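Local coordinates for protein Exo-alpha-sialidase (Clostridium perfringens, PDB 2V72) that binds galactose as a family 32 carbohydrate-binding module of a large sialidase toxin, and also binds a calcium ion, at residues 11-19 / 29-37; 57-68 / 111-122. All coordinates share one frame; numbering follows the deposited sequence.

Interaction 1 (11-19 / 29-37). With CA (calcium ion), chain B.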
loop_
_atom_site.group_PDB
_atom_site.type_symbol
_atom_site.label_atom_id
_atom_site.label_comp_id
_atom_site.label_asym_id
_atom_site.label_seq_id
_atom_site.Cartn_x
_atom_site.Cartn_y
_atom_site.Cartn_z
ATOM N N ILE A 11 4.860 -0.773 -13.251
ATOM C CA ILE A 11 4.453 -2.176 -13.303
ATOM C C ILE A 11 2.932 -2.232 -13.492
ATOM O O ILE A 11 2.189 -1.612 -12.727
ATOM C CB ILE A 11 4.882 -2.970 -12.035
ATOM C CG1 ILE A 11 6.410 -2.948 -11.871
ATOM C CG2 ILE A 11 4.362 -4.418 -12.100
ATOM C CD1 ILE A 11 6.899 -3.287 -10.466
ATOM N N PRO A 12 2.469 -2.956 -14.529
ATOM C CA PRO A 12 1.033 -3.094 -14.724
ATOM C C PRO A 12 0.385 -3.700 -13.480
ATOM O O PRO A 12 0.861 -4.717 -12.960
ATOM C CB PRO A 12 0.927 -4.053 -15.913
ATOM C CG PRO A 12 2.233 -3.931 -16.621
ATOM C CD PRO A 12 3.238 -3.679 -15.555
ATOM N N GLN A 13 -0.669 -3.041 -13.003
ATOM C CA GLN A 13 -1.426 -3.469 -11.836
ATOM C C GLN A 13 -2.183 -4.766 -12.109
ATOM O O GLN A 13 -2.493 -5.513 -11.179
ATOM C CB GLN A 13 -2.402 -2.370 -11.400
ATOM C CG GLN A 13 -1.746 -1.162 -10.733
ATOM C CD GLN A 13 -2.755 -0.122 -10.269
ATOM O OE1 GLN A 13 -3.674 0.227 -10.998
ATOM N NE2 GLN A 13 -2.579 0.380 -9.054
ATOM N N SER A 14 -2.473 -5.026 -13.384
ATOM C CA SER A 14 -3.133 -6.267 -13.796
ATOM C C SER A 14 -2.233 -7.481 -13.549
ATOM O O SER A 14 -2.721 -8.605 -13.449
ATOM C CB SER A 14 -3.551 -6.206 -15.266
ATOM O OG SER A 14 -2.436 -6.376 -16.118
ATOM N N GLU A 15 -0.926 -7.243 -13.454
ATOM C CA GLU A 15 0.045 -8.284 -13.118
ATOM C C GLU A 15 0.198 -8.447 -11.607
ATOM O O GLU A 15 0.926 -9.320 -11.118
ATOM C CB GLU A 15 1.394 -7.978 -13.763
ATOM C CG GLU A 15 1.520 -8.528 -15.169
ATOM C CD GLU A 15 2.601 -7.846 -15.969
ATOM O OE1 GLU A 15 3.664 -7.542 -15.389
ATOM O OE2 GLU A 15 2.384 -7.609 -17.182
ATOM N N MET A 16 -0.501 -7.598 -10.869
ATOM C CA MET A 16 -0.474 -7.652 -9.420
ATOM C C MET A 16 -1.698 -8.379 -8.899
ATOM O O MET A 16 -2.702 -8.509 -9.600
ATOM C CB MET A 16 -0.413 -6.239 -8.824
ATOM C CG MET A 16 0.704 -5.364 -9.385
ATOM S SD MET A 16 0.599 -3.717 -8.686
ATOM C CE MET A 16 2.007 -2.929 -9.476
ATOM N N THR A 17 -1.572 -8.880 -7.672
ATOM C CA THR A 17 -2.673 -9.434 -6.902
ATOM C C THR A 17 -2.497 -8.872 -5.510
ATOM O O THR A 17 -1.364 -8.677 -5.057
ATOM C CB THR A 17 -2.632 -10.974 -6.822
ATOM O OG1 THR A 17 -1.303 -11.397 -6.510
ATOM C CG2 THR A 17 -3.044 -11.600 -8.141
ATOM N N ALA A 18 -3.611 -8.605 -4.835
ATOM C CA ALA A 18 -3.570 -7.942 -3.545
ATOM C C ALA A 18 -4.225 -8.758 -2.438
ATOM O O ALA A 18 -5.115 -9.580 -2.688
ATOM C CB ALA A 18 -4.201 -6.555 -3.640
ATOM N N SER A 19 -3.783 -8.492 -1.214
ATOM C CA SER A 19 -4.230 -9.202 -0.033
ATOM C C SER A 19 -4.134 -8.249 1.146
ATOM O O SER A 19 -3.235 -7.421 1.187
ATOM C CB SER A 19 -3.319 -10.414 0.202
ATOM O OG SER A 19 -3.864 -11.275 1.178
ATOM N N ALA A 29 -8.853 -5.549 -0.622
ATOM C CA ALA A 29 -7.465 -5.305 -1.024
ATOM C C ALA A 29 -7.276 -5.030 -2.525
ATOM O O ALA A 29 -6.442 -4.205 -2.903
ATOM C CB ALA A 29 -6.604 -6.458 -0.598
ATOM N N SER A 30 -8.053 -5.724 -3.360
ATOM C CA SER A 30 -7.972 -5.639 -4.815
ATOM C C SER A 30 -8.348 -4.263 -5.360
ATOM O O SER A 30 -7.945 -3.881 -6.465
ATOM C CB SER A 30 -8.874 -6.699 -5.447
ATOM O OG SER A 30 -10.240 -6.481 -5.116
ATOM N N SER A 31 -9.124 -3.523 -4.580
ATOM C CA SER A 31 -9.539 -2.190 -4.960
ATOM C C SER A 31 -8.417 -1.171 -4.815
ATOM O O SER A 31 -8.555 -0.043 -5.268
ATOM C CB SER A 31 -10.768 -1.773 -4.158
ATOM O OG SER A 31 -11.916 -2.404 -4.689
ATOM N N ALA A 32 -7.312 -1.574 -4.189
ATOM C CA ALA A 32 -6.116 -0.738 -4.091
ATOM C C ALA A 32 -5.303 -0.747 -5.385
ATOM O O ALA A 32 -4.465 0.132 -5.599
ATOM C CB ALA A 32 -5.255 -1.179 -2.921
ATOM N N ILE A 33 -5.571 -1.724 -6.254
ATOM C CA ILE A 33 -4.780 -1.932 -7.472
ATOM C C ILE A 33 -5.623 -2.063 -8.749
ATOM O O ILE A 33 -5.271 -2.816 -9.660
ATOM C CB ILE A 33 -3.815 -3.159 -7.327
ATOM C CG1 ILE A 33 -4.575 -4.425 -6.883
ATOM C CG2 ILE A 33 -2.682 -2.832 -6.343
ATOM C CD1 ILE A 33 -3.841 -5.733 -7.158
ATOM N N ASP A 34 -6.719 -1.313 -8.825
ATOM C CA ASP A 34 -7.649 -1.421 -9.962
ATOM C C ASP A 34 -7.627 -0.208 -10.892
ATOM O O ASP A 34 -8.453 -0.097 -11.799
ATOM C CB ASP A 34 -9.083 -1.708 -9.477
ATOM C CG ASP A 34 -9.665 -0.585 -8.617
ATOM O OD1 ASP A 34 -8.922 0.332 -8.191
ATOM O OD2 ASP A 34 -10.890 -0.626 -8.350
ATOM N N GLY A 35 -6.691 0.706 -10.651
ATOM C CA GLY A 35 -6.508 1.874 -11.513
ATOM C C GLY A 35 -7.592 2.925 -11.394
ATOM O O GLY A 35 -7.674 3.825 -12.231
ATOM N N ASN A 36 -8.408 2.811 -10.349
ATOM C CA ASN A 36 -9.536 3.705 -10.108
ATOM C C ASN A 36 -9.398 4.386 -8.751
ATOM O O ASN A 36 -9.390 3.720 -7.719
ATOM C CB ASN A 36 -10.856 2.916 -10.175
ATOM C CG ASN A 36 -12.091 3.815 -10.188
ATOM O OD1 ASN A 36 -12.193 4.775 -9.428
ATOM N ND2 ASN A 36 -13.038 3.492 -11.053
ATOM N N ILE A 37 -9.302 5.712 -8.747
ATOM C CA ILE A 37 -9.104 6.467 -7.506
ATOM C C ILE A 37 -10.387 6.619 -6.660
ATOM O O ILE A 37 -10.345 7.127 -5.527
ATOM C CB ILE A 37 -8.416 7.839 -7.772
ATOM C CG1 ILE A 37 -9.290 8.735 -8.662
ATOM C CG2 ILE A 37 -7.018 7.624 -8.387
ATOM C CD1 ILE A 37 -8.580 9.998 -9.214
HETATM CA CA CA B . -8.707 1.899 -6.507
#

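Interaction 2 (57-68 / 111-122)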
loop_
_atom_site.group_PDB
_atom_site.type_symbol
_atom_site.label_atom_id
_atom_site.label_comp_id
_atom_site.label_asym_id
_atom_site.label_seq_id
_atom_site.Cartn_x
_atom_site.Cartn_y
_atom_site.Cartn_z
ATOM N N VAL A 57 0.938 -6.666 -1.608
ATOM C CA VAL A 57 0.747 -6.663 -3.040
ATOM C C VAL A 57 1.849 -7.503 -3.683
ATOM O O VAL A 57 3.039 -7.158 -3.616
ATOM C CB VAL A 57 0.758 -5.217 -3.613
ATOM C CG1 VAL A 57 0.547 -5.236 -5.118
ATOM C CG2 VAL A 57 -0.309 -4.364 -2.937
ATOM N N ASN A 58 1.443 -8.614 -4.286
ATOM C CA ASN A 58 2.355 -9.452 -5.048
ATOM C C ASN A 58 2.534 -8.860 -6.427
ATOM O O ASN A 58 1.566 -8.422 -7.051
ATOM C CB ASN A 58 1.836 -10.885 -5.138
ATOM C CG ASN A 58 2.857 -11.830 -5.716
ATOM O OD1 ASN A 58 2.987 -11.957 -6.936
ATOM N ND2 ASN A 58 3.596 -12.509 -4.837
ATOM N N LEU A 59 3.777 -8.853 -6.900
ATOM C CA LEU A 59 4.143 -8.088 -8.089
ATOM C C LEU A 59 4.107 -8.907 -9.375
ATOM O O LEU A 59 4.215 -8.343 -10.473
ATOM C CB LEU A 59 5.503 -7.406 -7.893
ATOM C CG LEU A 59 5.661 -6.505 -6.659
ATOM C CD1 LEU A 59 7.089 -6.013 -6.535
ATOM C CD2 LEU A 59 4.686 -5.321 -6.659
ATOM N N GLY A 60 3.937 -10.224 -9.241
ATOM C CA GLY A 60 3.833 -11.117 -10.401
ATOM C C GLY A 60 5.129 -11.827 -10.739
ATOM O O GLY A 60 5.128 -13.015 -11.056
ATOM N N LYS A 61 6.235 -11.090 -10.682
ATOM C CA LYS A 61 7.568 -11.656 -10.897
ATOM C C LYS A 61 8.604 -10.901 -10.068
ATOM O O LYS A 61 8.248 -10.010 -9.298
ATOM C CB LYS A 61 7.934 -11.676 -12.388
ATOM C CG LYS A 61 8.061 -10.320 -13.063
ATOM C CD LYS A 61 8.339 -10.505 -14.567
ATOM C CE LYS A 61 8.843 -9.221 -15.242
ATOM N NZ LYS A 61 10.186 -8.788 -14.734
ATOM N N ALA A 62 9.876 -11.275 -10.203
ATOM C CA ALA A 62 10.960 -10.544 -9.555
ATOM C C ALA A 62 11.163 -9.184 -10.233
ATOM O O ALA A 62 11.400 -9.104 -11.438
ATOM C CB ALA A 62 12.242 -11.358 -9.574
ATOM N N ARG A 63 11.041 -8.120 -9.449
ATOM C CA ARG A 63 11.141 -6.758 -9.957
ATOM C C ARG A 63 12.266 -6.002 -9.257
ATOM O O ARG A 63 12.697 -6.391 -8.173
ATOM C CB ARG A 63 9.818 -6.014 -9.735
ATOM C CG ARG A 63 8.571 -6.743 -10.200
ATOM C CD ARG A 63 8.340 -6.606 -11.693
ATOM N NE ARG A 63 7.056 -7.202 -12.050
ATOM C CZ ARG A 63 6.481 -7.144 -13.252
ATOM N NH1 ARG A 63 7.063 -6.507 -14.265
ATOM N NH2 ARG A 63 5.305 -7.737 -13.433
ATOM N N LYS A 64 12.733 -4.924 -9.885
ATOM C CA LYS A 64 13.697 -4.007 -9.276
ATOM C C LYS A 64 13.020 -2.659 -9.054
ATOM O O LYS A 64 13.010 -1.805 -9.949
ATOM C CB LYS A 64 14.929 -3.834 -10.168
ATOM C CG LYS A 64 15.841 -5.040 -10.239
ATOM C CD LYS A 64 17.054 -4.750 -11.129
ATOM C CE LYS A 64 17.983 -5.958 -11.227
ATOM N NZ LYS A 64 18.438 -6.446 -9.882
ATOM N N VAL A 65 12.455 -2.460 -7.865
ATOM C CA VAL A 65 11.577 -1.313 -7.665
ATOM C C VAL A 65 12.328 -0.077 -7.177
ATOM O O VAL A 65 13.077 -0.120 -6.198
ATOM C CB VAL A 65 10.285 -1.657 -6.815
ATOM C CG1 VAL A 65 9.932 -3.138 -6.926
ATOM C CG2 VAL A 65 10.407 -1.244 -5.358
ATOM N N SER A 66 12.136 1.019 -7.905
ATOM C CA SER A 66 12.780 2.288 -7.582
ATOM C C SER A 66 11.857 3.221 -6.803
ATOM O O SER A 66 12.333 4.105 -6.101
ATOM C CB SER A 66 13.330 2.970 -8.844
ATOM O OG SER A 66 12.454 2.830 -9.951
ATOM N N SER A 67 10.545 3.021 -6.914
ATOM C CA SER A 67 9.589 3.846 -6.160
ATOM C C SER A 67 8.203 3.231 -6.006
ATOM O O SER A 67 7.827 2.305 -6.727
ATOM C CB SER A 67 9.467 5.262 -6.756
ATOM O OG SER A 67 8.794 5.249 -7.999
ATOM N N ILE A 68 7.456 3.772 -5.046
ATOM C CA ILE A 68 6.078 3.353 -4.763
ATOM C C ILE A 68 5.226 4.604 -4.524
ATOM O O ILE A 68 5.607 5.473 -3.737
ATOM C CB ILE A 68 6.014 2.400 -3.531
ATOM C CG1 ILE A 68 6.834 1.126 -3.787
ATOM C CG2 ILE A 68 4.572 2.030 -3.192
ATOM C CD1 ILE A 68 7.398 0.489 -2.541
ATOM N N VAL A 111 7.488 6.950 -2.071
ATOM C CA VAL A 111 8.651 6.360 -1.427
ATOM C C VAL A 111 9.610 5.967 -2.542
ATOM O O VAL A 111 9.254 5.205 -3.446
ATOM C CB VAL A 111 8.271 5.130 -0.555
ATOM C CG1 VAL A 111 9.518 4.379 -0.104
ATOM C CG2 VAL A 111 7.448 5.563 0.655
ATOM N N THR A 112 10.819 6.510 -2.488
ATOM C CA THR A 112 11.798 6.251 -3.537
ATOM C C THR A 112 13.022 5.524 -2.988
ATOM O O THR A 112 13.479 5.792 -1.875
ATOM C CB THR A 112 12.173 7.546 -4.296
ATOM O OG1 THR A 112 10.987 8.109 -4.881
ATOM C CG2 THR A 112 13.192 7.266 -5.415
ATOM N N PHE A 113 13.524 4.581 -3.775
ATOM C CA PHE A 113 14.728 3.846 -3.434
ATOM C C PHE A 113 15.843 4.222 -4.408
ATOM O O PHE A 113 15.842 3.783 -5.568
ATOM C CB PHE A 113 14.461 2.334 -3.450
ATOM C CG PHE A 113 13.315 1.907 -2.574
ATOM C CD1 PHE A 113 12.069 1.629 -3.126
ATOM C CD2 PHE A 113 13.477 1.788 -1.198
ATOM C CE1 PHE A 113 11.004 1.233 -2.323
ATOM C CE2 PHE A 113 12.415 1.398 -0.389
ATOM C CZ PHE A 113 11.184 1.117 -0.952
ATOM N N ASP A 114 16.776 5.050 -3.930
ATOM C CA ASP A 114 17.956 5.471 -4.705
ATOM C C ASP A 114 18.678 4.263 -5.309
ATOM O O ASP A 114 18.990 4.253 -6.503
ATOM C CB ASP A 114 18.919 6.291 -3.835
ATOM C CG ASP A 114 18.336 7.641 -3.400
ATOM O OD1 ASP A 114 17.477 8.208 -4.119
ATOM O OD2 ASP A 114 18.759 8.147 -2.333
ATOM N N SER A 115 18.938 3.260 -4.473
ATOM C CA SER A 115 19.292 1.916 -4.936
ATOM C C SER A 115 18.013 1.082 -5.077
ATOM O O SER A 115 17.366 0.788 -4.067
ATOM C CB SER A 115 20.237 1.230 -3.946
ATOM O OG SER A 115 21.592 1.434 -4.299
ATOM N N PRO A 116 17.650 0.697 -6.324
ATOM C CA PRO A 116 16.411 -0.050 -6.600
ATOM C C PRO A 116 16.395 -1.428 -5.935
ATOM O O PRO A 116 17.374 -2.175 -6.009
ATOM C CB PRO A 116 16.413 -0.196 -8.125
ATOM C CG PRO A 116 17.367 0.849 -8.615
ATOM C CD PRO A 116 18.418 0.942 -7.557
ATOM N N ILE A 117 15.283 -1.755 -5.288
ATOM C CA ILE A 117 15.205 -2.979 -4.500
ATOM C C ILE A 117 14.584 -4.149 -5.259
ATOM O O ILE A 117 13.620 -3.987 -6.011
ATOM C CB ILE A 117 14.534 -2.750 -3.121
ATOM C CG1 ILE A 117 13.181 -2.048 -3.264
ATOM C CG2 ILE A 117 15.455 -1.928 -2.230
ATOM C CD1 ILE A 117 12.170 -2.394 -2.170
ATOM N N ASP A 118 15.180 -5.321 -5.077
ATOM C CA ASP A 118 14.663 -6.564 -5.640
ATOM C C ASP A 118 13.497 -7.012 -4.774
ATOM O O ASP A 118 13.640 -7.133 -3.561
ATOM C CB ASP A 118 15.748 -7.654 -5.658
ATOM C CG ASP A 118 16.982 -7.247 -6.444
ATOM O OD1 ASP A 118 16.904 -7.143 -7.691
ATOM O OD2 ASP A 118 18.035 -7.033 -5.813
ATOM N N ALA A 119 12.346 -7.239 -5.397
ATOM C CA ALA A 119 11.143 -7.642 -4.669
ATOM C C ALA A 119 10.126 -8.304 -5.589
ATOM O O ALA A 119 9.879 -7.819 -6.693
ATOM C CB ALA A 119 10.514 -6.430 -3.972
ATOM N N GLU A 120 9.551 -9.415 -5.124
ATOM C CA GLU A 120 8.428 -10.078 -5.804
ATOM C C GLU A 120 7.095 -9.633 -5.196
ATOM O O GLU A 120 6.028 -9.826 -5.789
ATOM C CB GLU A 120 8.513 -11.606 -5.670
ATOM C CG GLU A 120 9.877 -12.190 -5.312
ATOM C CD GLU A 120 9.749 -13.470 -4.499
ATOM O OE1 GLU A 120 10.185 -13.478 -3.325
ATOM O OE2 GLU A 120 9.189 -14.462 -5.018
ATOM N N GLU A 121 7.169 -9.067 -3.995
ATOM C CA GLU A 121 5.995 -8.687 -3.227
ATOM C C GLU A 121 6.346 -7.526 -2.298
ATOM O O GLU A 121 7.479 -7.423 -1.835
ATOM C CB GLU A 121 5.485 -9.888 -2.420
ATOM C CG GLU A 121 4.088 -9.716 -1.837
ATOM C CD GLU A 121 3.506 -11.008 -1.290
ATOM O OE1 GLU A 121 3.202 -11.056 -0.076
ATOM O OE2 GLU A 121 3.355 -11.974 -2.072
ATOM N N ILE A 122 5.372 -6.653 -2.047
ATOM C CA ILE A 122 5.539 -5.520 -1.127
ATOM C C ILE A 122 4.411 -5.484 -0.108
ATOM O O ILE A 122 3.262 -5.780 -0.429
ATOM C CB ILE A 122 5.564 -4.169 -1.879
ATOM C CG1 ILE A 122 6.649 -4.175 -2.956
ATOM C CG2 ILE A 122 5.812 -3.011 -0.908
ATOM C CD1 ILE A 122 6.450 -3.124 -4.001
#

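Interaction 1 (11-19 / 29-37)
The calcium-binding loop packs through I33 on the edge strand 17-20 and the 3-10 turn before it. CD1 of I33 makes most of the apolar contact. It lies 3.6 Å from CB of A18 and 3.8 Å from CB of M16. The I33 and M16 side chains cross obliquely. The CB of A18 rests 3.3 Å from the A29 carbonyl O, and the CB of A29 packs against the backbone of S19. I33 has CG1 between its backbone N and carbonyl carbon (chi1 53°), which, with an extended second torsion, lays CD1 against A18. The fold is the discoidin-like F5/8 type C beta sandwich, and strand 17-20 is an outermost strand of one sheet. On the other side of the loop the calcium ion is bound by the carbonyl O of S31, OD1 of D34 and the carbonyl O of N36, each at 2.3 Å. T39, A137 and E138 complete the site. No hydrogen bond joins 11-19 to 29-37. Q13 runs extended across the I33 carbonyl, with its CB 3.4 Å from that O. Its OE1 comes 3.1 Å from the N of G35, but at a poor angle for a hydrogen bond, while NE2 is held by the carbonyl O of L139.

Interaction 2 (57-68 / 111-122)
V65, I68, F113 and I117 of one sheet pack in the core of a beta sandwich, the F5/8 type C fold, where I68 meets I122 of the other sheet. The CD1 of I68 touches the F113 ring at its edge, in plane, 3.7 Å from CE1. The same methyl meets CD1 of I122 tip to tip. CD1 of I117 lies over one face of the F113 ring, offset toward the rim, and CG1 of I117 is 3.6 Å from CG2 of V65. L59 crosses I122 and brings CD2 to 3.9 Å from its CD1. V141 of strand 135-142 also packs on L59, V65 and I122.

Antiparallel pairing surrounds this centre. Strand 62-68 pairs with both 111-113 and 116-119, whereas 57-59 pairs with 121-122 in the other sheet. Both segments thus turn a corner between the sheets, at 60-61 and at 120. V65 and I117 form a hydrogen-bonded pair, and so do V57 and I122. Classic bulges occur at S66-S67, facing Y142, and at E120-E121, facing I89.

At the corner, the NH2 of R63 donates to the carbonyl O of L59, near the guanidinium plane, and also bridges to E15. N58 OD1 accepts from the N of G60 in an Asx turn. On the outer face K64 and D118 lie side by side. The K64 chain is extended until it bends at its last torsion (chi4 -56°), and NZ forms a salt bridge with OD1 of D118 on its syn lone pair. N58 ND2 donates in its amide plane to the anti lone pair of E121 OE2, at 2.8 Å and 173°.

How the interactions relate
Interaction 1 comes first along the chain and interaction 2 follows; their centres are 15 Å apart. They meet directly. E15 OE1 forms a salt bridge of 2.6 Å with R63 NH2, and the CG2 of I11 packs 3.6 Å from the R63 CZ. T17 O and N58 N, 2.9 Å apart, probably form a hydrogen bond, which joins neighbouring strands 17-20 and 53-59. Both contacts thus reach the same sheet. Interaction 1 supplies three calcium ligands, and the side chain of V57 in interaction 2 is about 11 Å from the ion. In interaction 1, the side chain of A32 is about 13 Å from the bound galactose; H42, W45, R73, N78 and F133 form its pocket.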